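Local coordinates for flagellar protein FliL (Vibrio alginolyticus, PDB 6AHP) that is a stomatin-like protein that assists the function of the bacterial flagellar motor, at the interface of chains A and B. Residues are numbered along the deposited sequence; one frame, centred on the assembly and turned at random. Chains: chain A/B, Flagellar protein FliL.

The interface of chains A and B. Residues chain A 48-49, 51-52, 54-55; chain B 9, 34, 36, 101, 103-105.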
loop_
_atom_site.group_PDB
_atom_site.type_symbol
_atom_site.label_atom_id
_atom_site.label_comp_id
_atom_site.label_asym_id
_atom_site.label_seq_id
_atom_site.Cartn_x
_atom_site.Cartn_y
_atom_site.Cartn_z
ATOM N N TYR A 48 1.529 -14.624 1.966
ATOM C CA TYR A 48 2.390 -14.102 3.025
ATOM C C TYR A 48 2.682 -12.611 2.828
ATOM O O TYR A 48 2.717 -11.839 3.797
ATOM C CB TYR A 48 3.681 -14.918 3.074
ATOM C CG TYR A 48 4.676 -14.449 4.139
ATOM C CD1 TYR A 48 4.590 -14.907 5.469
ATOM C CD2 TYR A 48 5.693 -13.580 3.819
ATOM C CE1 TYR A 48 5.486 -14.470 6.438
ATOM C CE2 TYR A 48 6.607 -13.144 4.785
ATOM C CZ TYR A 48 6.496 -13.592 6.087
ATOM O OH TYR A 48 7.400 -13.151 7.024
ATOM N N HIS A 49 2.896 -12.189 1.577
ATOM C CA HIS A 49 3.234 -10.811 1.244
ATOM C C HIS A 49 2.022 -9.948 0.939
ATOM O O HIS A 49 2.172 -8.875 0.339
ATOM C CB HIS A 49 4.213 -10.806 0.073
ATOM C CG HIS A 49 5.548 -11.351 0.451
ATOM N ND1 HIS A 49 6.453 -10.623 1.193
ATOM C CD2 HIS A 49 6.097 -12.577 0.287
ATOM C CE1 HIS A 49 7.527 -11.359 1.422
ATOM N NE2 HIS A 49 7.338 -12.547 0.883
ATOM N N PRO A 51 0.310 -7.809 2.715
ATOM C CA PRO A 51 0.397 -6.379 3.054
ATOM C C PRO A 51 1.121 -5.570 1.999
ATOM O O PRO A 51 0.680 -4.463 1.645
ATOM C CB PRO A 51 1.152 -6.380 4.390
ATOM C CG PRO A 51 0.864 -7.761 4.966
ATOM C CD PRO A 51 0.903 -8.655 3.769
ATOM N N LEU A 52 2.214 -6.115 1.459
ATOM C CA LEU A 52 2.945 -5.397 0.420
ATOM C C LEU A 52 2.108 -5.299 -0.859
ATOM O O LEU A 52 2.049 -4.243 -1.492
ATOM C CB LEU A 52 4.269 -6.112 0.161
ATOM C CG LEU A 52 5.142 -5.567 -0.953
ATOM C CD1 LEU A 52 5.609 -4.177 -0.501
ATOM C CD2 LEU A 52 6.327 -6.449 -1.216
ATOM N N GLU A 54 -1.242 -5.375 -1.182
ATOM C CA GLU A 54 -2.348 -4.434 -1.014
ATOM C C GLU A 54 -1.868 -3.001 -1.053
ATOM O O GLU A 54 -2.573 -2.114 -1.550
ATOM C CB GLU A 54 -3.076 -4.692 0.303
ATOM C CG GLU A 54 -3.808 -6.000 0.375
ATOM C CD GLU A 54 -4.124 -6.348 1.822
ATOM O OE1 GLU A 54 -4.280 -5.410 2.636
ATOM O OE2 GLU A 54 -4.178 -7.546 2.163
ATOM N N SER A 55 -0.674 -2.753 -0.517
ATOM C CA SER A 55 -0.122 -1.408 -0.503
ATOM C C SER A 55 0.301 -0.966 -1.900
ATOM O O SER A 55 0.161 0.211 -2.255
ATOM C CB SER A 55 1.061 -1.363 0.462
ATOM O OG SER A 55 1.217 -0.039 0.911
ATOM N N TYR B 9 5.945 -8.585 8.202
ATOM C CA TYR B 9 4.995 -7.480 8.290
ATOM C C TYR B 9 4.483 -7.383 9.730
ATOM O O TYR B 9 4.106 -8.396 10.313
ATOM C CB TYR B 9 3.842 -7.700 7.267
ATOM C CG TYR B 9 4.434 -7.818 5.863
ATOM C CD1 TYR B 9 4.946 -6.698 5.228
ATOM C CD2 TYR B 9 4.579 -9.052 5.240
ATOM C CE1 TYR B 9 5.559 -6.778 3.984
ATOM C CE2 TYR B 9 5.191 -9.157 3.979
ATOM C CZ TYR B 9 5.686 -8.012 3.355
ATOM O OH TYR B 9 6.290 -8.064 2.103
ATOM N N GLN B 34 0.688 -0.750 7.937
ATOM C CA GLN B 34 1.467 -1.877 8.439
ATOM C C GLN B 34 2.935 -1.511 8.280
ATOM O O GLN B 34 3.288 -0.571 7.558
ATOM C CB GLN B 34 1.136 -3.209 7.726
ATOM C CG GLN B 34 -0.298 -3.697 7.987
ATOM C CD GLN B 34 -0.528 -5.165 7.688
ATOM O OE1 GLN B 34 0.250 -6.036 8.089
ATOM N NE2 GLN B 34 -1.625 -5.452 6.985
ATOM N N MET B 36 6.767 -2.869 7.283
ATOM C CA MET B 36 7.595 -3.868 6.626
ATOM C C MET B 36 8.972 -3.873 7.272
ATOM O O MET B 36 9.628 -2.834 7.330
ATOM C CB MET B 36 7.720 -3.550 5.126
ATOM C CG MET B 36 8.623 -4.508 4.367
ATOM S SD MET B 36 8.492 -4.096 2.571
ATOM C CE MET B 36 8.918 -5.676 1.861
ATOM N N LYS B 101 10.032 0.153 5.591
ATOM C CA LYS B 101 9.162 1.273 5.251
ATOM C C LYS B 101 7.789 0.995 5.834
ATOM O O LYS B 101 7.495 -0.131 6.231
ATOM C CB LYS B 101 9.060 1.472 3.733
ATOM C CG LYS B 101 8.579 0.220 3.020
ATOM C CD LYS B 101 8.545 0.465 1.514
ATOM C CE LYS B 101 8.293 -0.816 0.743
ATOM N NZ LYS B 101 9.438 -1.739 0.927
ATOM N N LEU B 103 3.801 0.722 5.090
ATOM C CA LEU B 103 2.875 0.337 4.035
ATOM C C LEU B 103 1.503 0.900 4.366
ATOM O O LEU B 103 1.077 0.870 5.522
ATOM C CB LEU B 103 2.770 -1.182 3.904
ATOM C CG LEU B 103 4.068 -1.957 3.703
ATOM C CD1 LEU B 103 3.799 -3.450 3.819
ATOM C CD2 LEU B 103 4.750 -1.563 2.394
ATOM N N PHE B 104 0.820 1.427 3.363
ATOM C CA PHE B 104 -0.518 1.969 3.551
ATOM C C PHE B 104 -1.484 1.098 2.782
ATOM O O PHE B 104 -1.341 0.948 1.570
ATOM C CB PHE B 104 -0.554 3.424 3.099
ATOM C CG PHE B 104 0.397 4.265 3.866
ATOM C CD1 PHE B 104 0.060 4.717 5.118
ATOM C CD2 PHE B 104 1.668 4.505 3.399
ATOM C CE1 PHE B 104 0.931 5.468 5.859
ATOM C CE2 PHE B 104 2.557 5.254 4.139
ATOM C CZ PHE B 104 2.177 5.743 5.369
ATOM N N THR B 105 -2.371 0.454 3.495
ATOM C CA THR B 105 -3.338 -0.418 2.898
ATOM C C THR B 105 -4.720 0.153 2.653
ATOM O O THR B 105 -5.439 -0.413 1.925
ATOM C CB THR B 105 -3.501 -1.742 3.645
ATOM O OG1 THR B 105 -4.025 -1.508 4.924
ATOM C CG2 THR B 105 -2.210 -2.474 3.750
#
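The phenol ring of B:Tyr9 has the pyrrolidine of A:Pro51 on one face, with CD 4.0 Å above the ring plane and shifted toward the rim, while ND1 of A:His49 lies at its edge, in plane. The imidazole in turn takes the B:Tyr9 hydroxyl at its own edge and carries CD2 of A:Tyr48, from its own chain, over one face. The two rings stand almost perpendicular, edge to face, at 87°. A:His49 ND1 and B:Tyr9 OH share a nearly straight hydrogen bond of 2.7 Å, in the plane of the imidazole. Its direction depends on the imidazole tautomer: ND1 would accept from the hydroxyl if bare and donate to it if protonated. Tyrosine suits this place because its flat ring accepts the compact proline while its hydroxyl reaches on to the histidine. A:Pro51 also crosses B:Gln34 obliquely, its CG 3.6 Å from the amide oxygen OE1.

A:Leu52 has CG anti to the backbone N (chi1 176°), and its CB lies 3.4 Å from B:Tyr9 OH. Its two methyls diverge, CD1 meeting CD2 of B:Leu103 at 4.0 Å and CD2 turning toward the terminal methyl CE of B:Met36. At the far end the small A:Ser55 comes close to the strand backbone; its OG donates to B:Phe104 O at 2.8 Å from above the carbonyl plane, and B:Phe104 N gives a weak hydrogen bond back to A:Ser55 OG.

Thus the start of helix 50-62 and the turn preceding it in chain A lie across strands 7-11, 26-38 and 101-108 of chain B. The pairing is not an exact two-fold, and whether it reflects assembly at the motor cannot be read from the structure alone.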